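PDB 5WLH: LbaCas13a H328A (C2c2) from Lachnospiraceae bacterium NK4A179, which is an RNA-guided CRISPR-Cas nuclease that binds its pre-crRNA guide and probably cleaves target RNA. Local coordinates for residues 62-74 with 92-104. Numbering follows the deposited sequence.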
loop_
_atom_site.group_PDB
_atom_site.type_symbol
_atom_site.label_atom_id
_atom_site.label_comp_id
_atom_site.label_asym_id
_atom_site.label_seq_id
_atom_site.Cartn_x
_atom_site.Cartn_y
_atom_site.Cartn_z
ATOM N N LEU A 62 8.539 29.632 11.571
ATOM C CA LEU A 62 7.341 30.463 11.523
ATOM C C LEU A 62 7.647 31.837 10.941
ATOM O O LEU A 62 6.983 32.287 9.999
ATOM C CB LEU A 62 6.747 30.587 12.922
ATOM C CG LEU A 62 6.037 29.301 13.347
ATOM C CD1 LEU A 62 5.572 29.386 14.784
ATOM C CD2 LEU A 62 4.866 29.011 12.394
ATOM N N LYS A 63 8.654 32.516 11.485
ATOM C CA LYS A 63 9.017 33.844 11.010
ATOM C C LYS A 63 9.608 33.834 9.604
ATOM O O LYS A 63 9.839 34.912 9.045
ATOM C CB LYS A 63 9.975 34.488 12.012
ATOM C CG LYS A 63 9.252 35.043 13.239
ATOM C CD LYS A 63 7.843 35.532 12.857
ATOM C CE LYS A 63 7.052 36.042 14.052
ATOM N NZ LYS A 63 6.145 34.989 14.565
ATOM N N SER A 64 9.838 32.654 9.024
ATOM C CA SER A 64 10.213 32.565 7.616
ATOM C C SER A 64 9.152 33.199 6.722
ATOM O O SER A 64 9.470 33.976 5.814
ATOM C CB SER A 64 10.421 31.102 7.228
ATOM O OG SER A 64 11.715 30.885 6.703
ATOM N N SER A 65 7.883 32.880 6.972
ATOM C CA SER A 65 6.774 33.276 6.111
ATOM C C SER A 65 6.378 34.741 6.260
ATOM O O SER A 65 5.488 35.196 5.529
ATOM C CB SER A 65 5.559 32.388 6.402
ATOM O OG SER A 65 4.361 32.963 5.904
ATOM N N GLY A 66 7.029 35.487 7.155
ATOM C CA GLY A 66 6.514 36.793 7.543
ATOM C C GLY A 66 6.402 37.770 6.387
ATOM O O GLY A 66 5.343 38.355 6.154
ATOM N N LYS A 67 7.489 37.963 5.645
ATOM C CA LYS A 67 7.515 39.075 4.704
ATOM C C LYS A 67 6.879 38.739 3.360
ATOM O O LYS A 67 6.605 39.655 2.574
ATOM C CB LYS A 67 8.954 39.573 4.516
ATOM C CG LYS A 67 9.350 40.692 5.496
ATOM C CD LYS A 67 8.799 40.430 6.902
ATOM C CE LYS A 67 8.960 41.614 7.831
ATOM N NZ LYS A 67 8.801 41.193 9.251
ATOM N N LEU A 68 6.613 37.467 3.082
ATOM C CA LEU A 68 5.817 37.097 1.921
ATOM C C LEU A 68 4.326 37.012 2.241
ATOM O O LEU A 68 3.542 36.605 1.380
ATOM C CB LEU A 68 6.312 35.766 1.349
ATOM C CG LEU A 68 7.585 35.840 0.496
ATOM C CD1 LEU A 68 8.019 34.447 0.059
ATOM C CD2 LEU A 68 7.384 36.749 -0.713
ATOM N N TYR A 69 3.922 37.392 3.452
ATOM C CA TYR A 69 2.528 37.271 3.865
ATOM C C TYR A 69 1.631 38.149 3.000
ATOM O O TYR A 69 1.874 39.351 2.852
ATOM C CB TYR A 69 2.392 37.655 5.339
ATOM C CG TYR A 69 1.027 37.403 5.930
ATOM C CD1 TYR A 69 -0.020 38.293 5.712
ATOM C CD2 TYR A 69 0.784 36.280 6.710
ATOM C CE1 TYR A 69 -1.267 38.065 6.247
ATOM C CE2 TYR A 69 -0.459 36.050 7.259
ATOM C CZ TYR A 69 -1.483 36.942 7.023
ATOM O OH TYR A 69 -2.727 36.710 7.565
ATOM N N ARG A 70 0.601 37.535 2.417
ATOM C CA ARG A 70 -0.420 38.236 1.650
ATOM C C ARG A 70 -1.784 37.658 1.983
ATOM O O ARG A 70 -1.922 36.447 2.172
ATOM C CB ARG A 70 -0.180 38.137 0.133
ATOM C CG ARG A 70 1.173 38.670 -0.321
ATOM C CD ARG A 70 1.135 40.183 -0.457
ATOM N NE ARG A 70 2.352 40.736 -1.043
ATOM C CZ ARG A 70 3.497 40.892 -0.383
ATOM N NH1 ARG A 70 3.590 40.514 0.887
ATOM N NH2 ARG A 70 4.552 41.422 -0.997
ATOM N N ILE A 71 -2.789 38.539 2.041
ATOM C CA ILE A 71 -4.157 38.113 2.333
ATOM C C ILE A 71 -4.649 37.130 1.277
ATOM O O ILE A 71 -5.355 36.160 1.589
ATOM C CB ILE A 71 -5.080 39.344 2.434
ATOM C CG1 ILE A 71 -4.637 40.258 3.579
ATOM C CG2 ILE A 71 -6.537 38.928 2.586
ATOM C CD1 ILE A 71 -4.565 39.574 4.905
ATOM N N PHE A 72 -4.278 37.353 0.018
ATOM C CA PHE A 72 -4.741 36.551 -1.107
ATOM C C PHE A 72 -3.577 35.793 -1.746
ATOM O O PHE A 72 -2.484 36.345 -1.903
ATOM C CB PHE A 72 -5.417 37.441 -2.152
ATOM C CG PHE A 72 -6.671 38.116 -1.655
ATOM C CD1 PHE A 72 -7.810 37.374 -1.390
ATOM C CD2 PHE A 72 -6.710 39.490 -1.463
ATOM C CE1 PHE A 72 -8.975 37.990 -0.934
ATOM C CE2 PHE A 72 -7.870 40.114 -1.009
ATOM C CZ PHE A 72 -9.002 39.361 -0.744
ATOM N N ASN A 73 -3.828 34.540 -2.135
ATOM C CA ASN A 73 -2.829 33.681 -2.764
ATOM C C ASN A 73 -2.671 34.016 -4.248
ATOM O O ASN A 73 -3.200 35.011 -4.754
ATOM C CB ASN A 73 -3.212 32.214 -2.612
ATOM C CG ASN A 73 -3.169 31.742 -1.180
ATOM O OD1 ASN A 73 -2.350 32.200 -0.383
ATOM N ND2 ASN A 73 -4.072 30.828 -0.838
ATOM N N GLU A 74 -1.962 33.138 -4.961
ATOM C CA GLU A 74 -1.634 33.281 -6.385
ATOM C C GLU A 74 -1.035 34.644 -6.685
ATOM O O GLU A 74 -0.394 35.252 -5.827
ATOM C CB GLU A 74 -2.863 33.043 -7.267
ATOM C CG GLU A 74 -3.004 31.607 -7.770
ATOM C CD GLU A 74 -1.968 31.242 -8.825
ATOM O OE1 GLU A 74 -2.108 31.685 -9.986
ATOM O OE2 GLU A 74 -1.012 30.510 -8.492
ATOM N N VAL A 92 -6.427 40.694 -7.465
ATOM C CA VAL A 92 -5.639 40.135 -6.370
ATOM C C VAL A 92 -4.197 40.622 -6.448
ATOM O O VAL A 92 -3.611 41.051 -5.447
ATOM C CB VAL A 92 -5.719 38.598 -6.388
ATOM C CG1 VAL A 92 -4.565 37.996 -5.616
ATOM C CG2 VAL A 92 -7.047 38.135 -5.816
ATOM N N LYS A 93 -3.609 40.587 -7.647
ATOM C CA LYS A 93 -2.202 40.945 -7.790
ATOM C C LYS A 93 -1.957 42.403 -7.436
ATOM O O LYS A 93 -0.952 42.729 -6.794
ATOM C CB LYS A 93 -1.725 40.636 -9.209
ATOM C CG LYS A 93 -1.519 39.142 -9.463
ATOM C CD LYS A 93 -0.446 38.566 -8.540
ATOM C CE LYS A 93 -1.043 37.821 -7.346
ATOM N NZ LYS A 93 -0.117 37.775 -6.174
ATOM N N LYS A 94 -2.869 43.293 -7.826
ATOM C CA LYS A 94 -2.710 44.703 -7.487
ATOM C C LYS A 94 -2.818 44.923 -5.982
ATOM O O LYS A 94 -2.093 45.749 -5.415
ATOM C CB LYS A 94 -3.746 45.541 -8.233
ATOM C CG LYS A 94 -3.525 45.589 -9.740
ATOM C CD LYS A 94 -4.755 46.098 -10.474
ATOM C CE LYS A 94 -4.403 46.602 -11.872
ATOM N NZ LYS A 94 -3.739 47.941 -11.849
ATOM N N ILE A 95 -3.717 44.190 -5.318
ATOM C CA ILE A 95 -3.827 44.292 -3.867
ATOM C C ILE A 95 -2.542 43.825 -3.199
ATOM O O ILE A 95 -2.130 44.376 -2.169
ATOM C CB ILE A 95 -5.047 43.490 -3.372
ATOM C CG1 ILE A 95 -6.341 44.119 -3.885
ATOM C CG2 ILE A 95 -5.054 43.385 -1.841
ATOM C CD1 ILE A 95 -7.587 43.401 -3.419
ATOM N N ASN A 96 -1.878 42.823 -3.779
ATOM C CA ASN A 96 -0.670 42.247 -3.201
ATOM C C ASN A 96 0.607 42.970 -3.616
ATOM O O ASN A 96 1.640 42.790 -2.957
ATOM C CB ASN A 96 -0.551 40.768 -3.586
ATOM C CG ASN A 96 -1.454 39.871 -2.760
ATOM O OD1 ASN A 96 -2.022 40.294 -1.746
ATOM N ND2 ASN A 96 -1.578 38.618 -3.178
ATOM N N ARG A 97 0.569 43.773 -4.680
ATOM C CA ARG A 97 1.748 44.511 -5.118
ATOM C C ARG A 97 2.136 45.561 -4.080
ATOM O O ARG A 97 1.376 45.877 -3.159
ATOM C CB ARG A 97 1.503 45.181 -6.471
ATOM C CG ARG A 97 1.656 44.257 -7.677
ATOM C CD ARG A 97 2.099 45.019 -8.926
ATOM N NE ARG A 97 3.521 44.837 -9.224
ATOM C CZ ARG A 97 4.493 45.631 -8.784
ATOM N NH1 ARG A 97 4.212 46.674 -8.013
ATOM N NH2 ARG A 97 5.753 45.381 -9.116
ATOM N N ARG A 98 3.339 46.112 -4.244
ATOM C CA ARG A 98 3.834 47.094 -3.289
ATOM C C ARG A 98 2.912 48.311 -3.264
ATOM O O ARG A 98 2.239 48.623 -4.250
ATOM C CB ARG A 98 5.281 47.492 -3.628
ATOM C CG ARG A 98 5.710 48.865 -3.101
ATOM C CD ARG A 98 6.959 49.408 -3.780
ATOM N NE ARG A 98 8.188 48.831 -3.227
ATOM C CZ ARG A 98 8.669 49.085 -2.010
ATOM N NH1 ARG A 98 8.035 49.914 -1.190
ATOM N NH2 ARG A 98 9.795 48.507 -1.610
ATOM N N ASN A 99 2.851 48.960 -2.096
ATOM C CA ASN A 99 1.923 50.044 -1.780
ATOM C C ASN A 99 0.500 49.523 -1.619
ATOM O O ASN A 99 -0.400 50.280 -1.243
ATOM C CB ASN A 99 1.961 51.154 -2.834
ATOM C CG ASN A 99 3.340 51.740 -3.006
ATOM O OD1 ASN A 99 3.983 51.545 -4.036
ATOM N ND2 ASN A 99 3.812 52.455 -1.987
ATOM N N GLY A 100 0.286 48.237 -1.910
ATOM C CA GLY A 100 -0.982 47.583 -1.650
ATOM C C GLY A 100 -1.063 47.101 -0.218
ATOM O O GLY A 100 -0.466 47.683 0.694
ATOM N N LEU A 101 -1.815 46.021 -0.011
ATOM C CA LEU A 101 -1.960 45.429 1.320
ATOM C C LEU A 101 -0.793 44.473 1.553
ATOM O O LEU A 101 -0.902 43.248 1.445
ATOM C CB LEU A 101 -3.306 44.733 1.459
ATOM C CG LEU A 101 -3.709 44.362 2.885
ATOM C CD1 LEU A 101 -3.711 45.585 3.789
ATOM C CD2 LEU A 101 -5.070 43.694 2.890
ATOM N N VAL A 102 0.351 45.060 1.881
ATOM C CA VAL A 102 1.573 44.327 2.181
ATOM C C VAL A 102 1.888 44.589 3.645
ATOM O O VAL A 102 2.437 45.641 4.000
ATOM C CB VAL A 102 2.727 44.746 1.267
ATOM C CG1 VAL A 102 3.988 43.956 1.605
ATOM C CG2 VAL A 102 2.324 44.548 -0.175
ATOM N N LEU A 103 1.529 43.629 4.501
ATOM C CA LEU A 103 1.615 43.838 5.942
ATOM C C LEU A 103 3.043 44.111 6.387
ATOM O O LEU A 103 3.270 44.908 7.303
ATOM C CB LEU A 103 1.058 42.620 6.677
ATOM C CG LEU A 103 -0.373 42.721 7.191
ATOM C CD1 LEU A 103 -0.565 41.753 8.342
ATOM C CD2 LEU A 103 -0.685 44.151 7.621
ATOM N N SER A 104 4.018 43.444 5.762
ATOM C CA SER A 104 5.411 43.631 6.158
ATOM C C SER A 104 5.849 45.071 5.945
ATOM O O SER A 104 6.578 45.632 6.770
ATOM C CB SER A 104 6.321 42.678 5.380
ATOM O OG SER A 104 6.086 42.775 3.985
HETATM O O HOH W 1 6.691 43.870 9.297
HETATM O O HOH W 2 -0.001 41.382 3.410
HETATM O O HOH W 3 3.724 41.105 4.132
HETATM O O HOH W 4 -2.390 41.064 0.792
#
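Arg-70 and Asn-96 lie across one another where the loop 69-74, which follows helix 51-64 and a type I turn from Gly-66 to Tyr-69, runs past the C-terminal end of helix 83-96 in an outlying helical part of Cas13a. Their guanidinium and amide planes stand 72° apart. A bend at chi2 (-82°) turns the arginine back over the amide, so that CD of Arg-70 lies 3.4 Å from OD1 of Asn-96, while its NE donates to the backbone O of Asn-96 (2.9 Å), on a lone pair but well bent at 132°. CG1 of Val-102 sits over one guanidinium face, displaced toward its rim, and NH1 bonds to O of Tyr-69 within the guanidinium plane. The Asn-96 amide serves two partners: its ND2 donates to O of Phe-72 (2.8 Å), approaching from above that carbonyl plane, and a water joins OD1 to N of Ile-71 and O of Leu-101. CB of Phe-72 packs on CG1 of Val-92 (3.6 Å), and helix 175-185 touches both side chains. CG1 of Ile-71 meets CD2 of Leu-101 at 3.5 Å. At the far end Lys-93, bent at chi2 and chi3, brings its NZ to 2.6 Å from the backbone O of Glu-74.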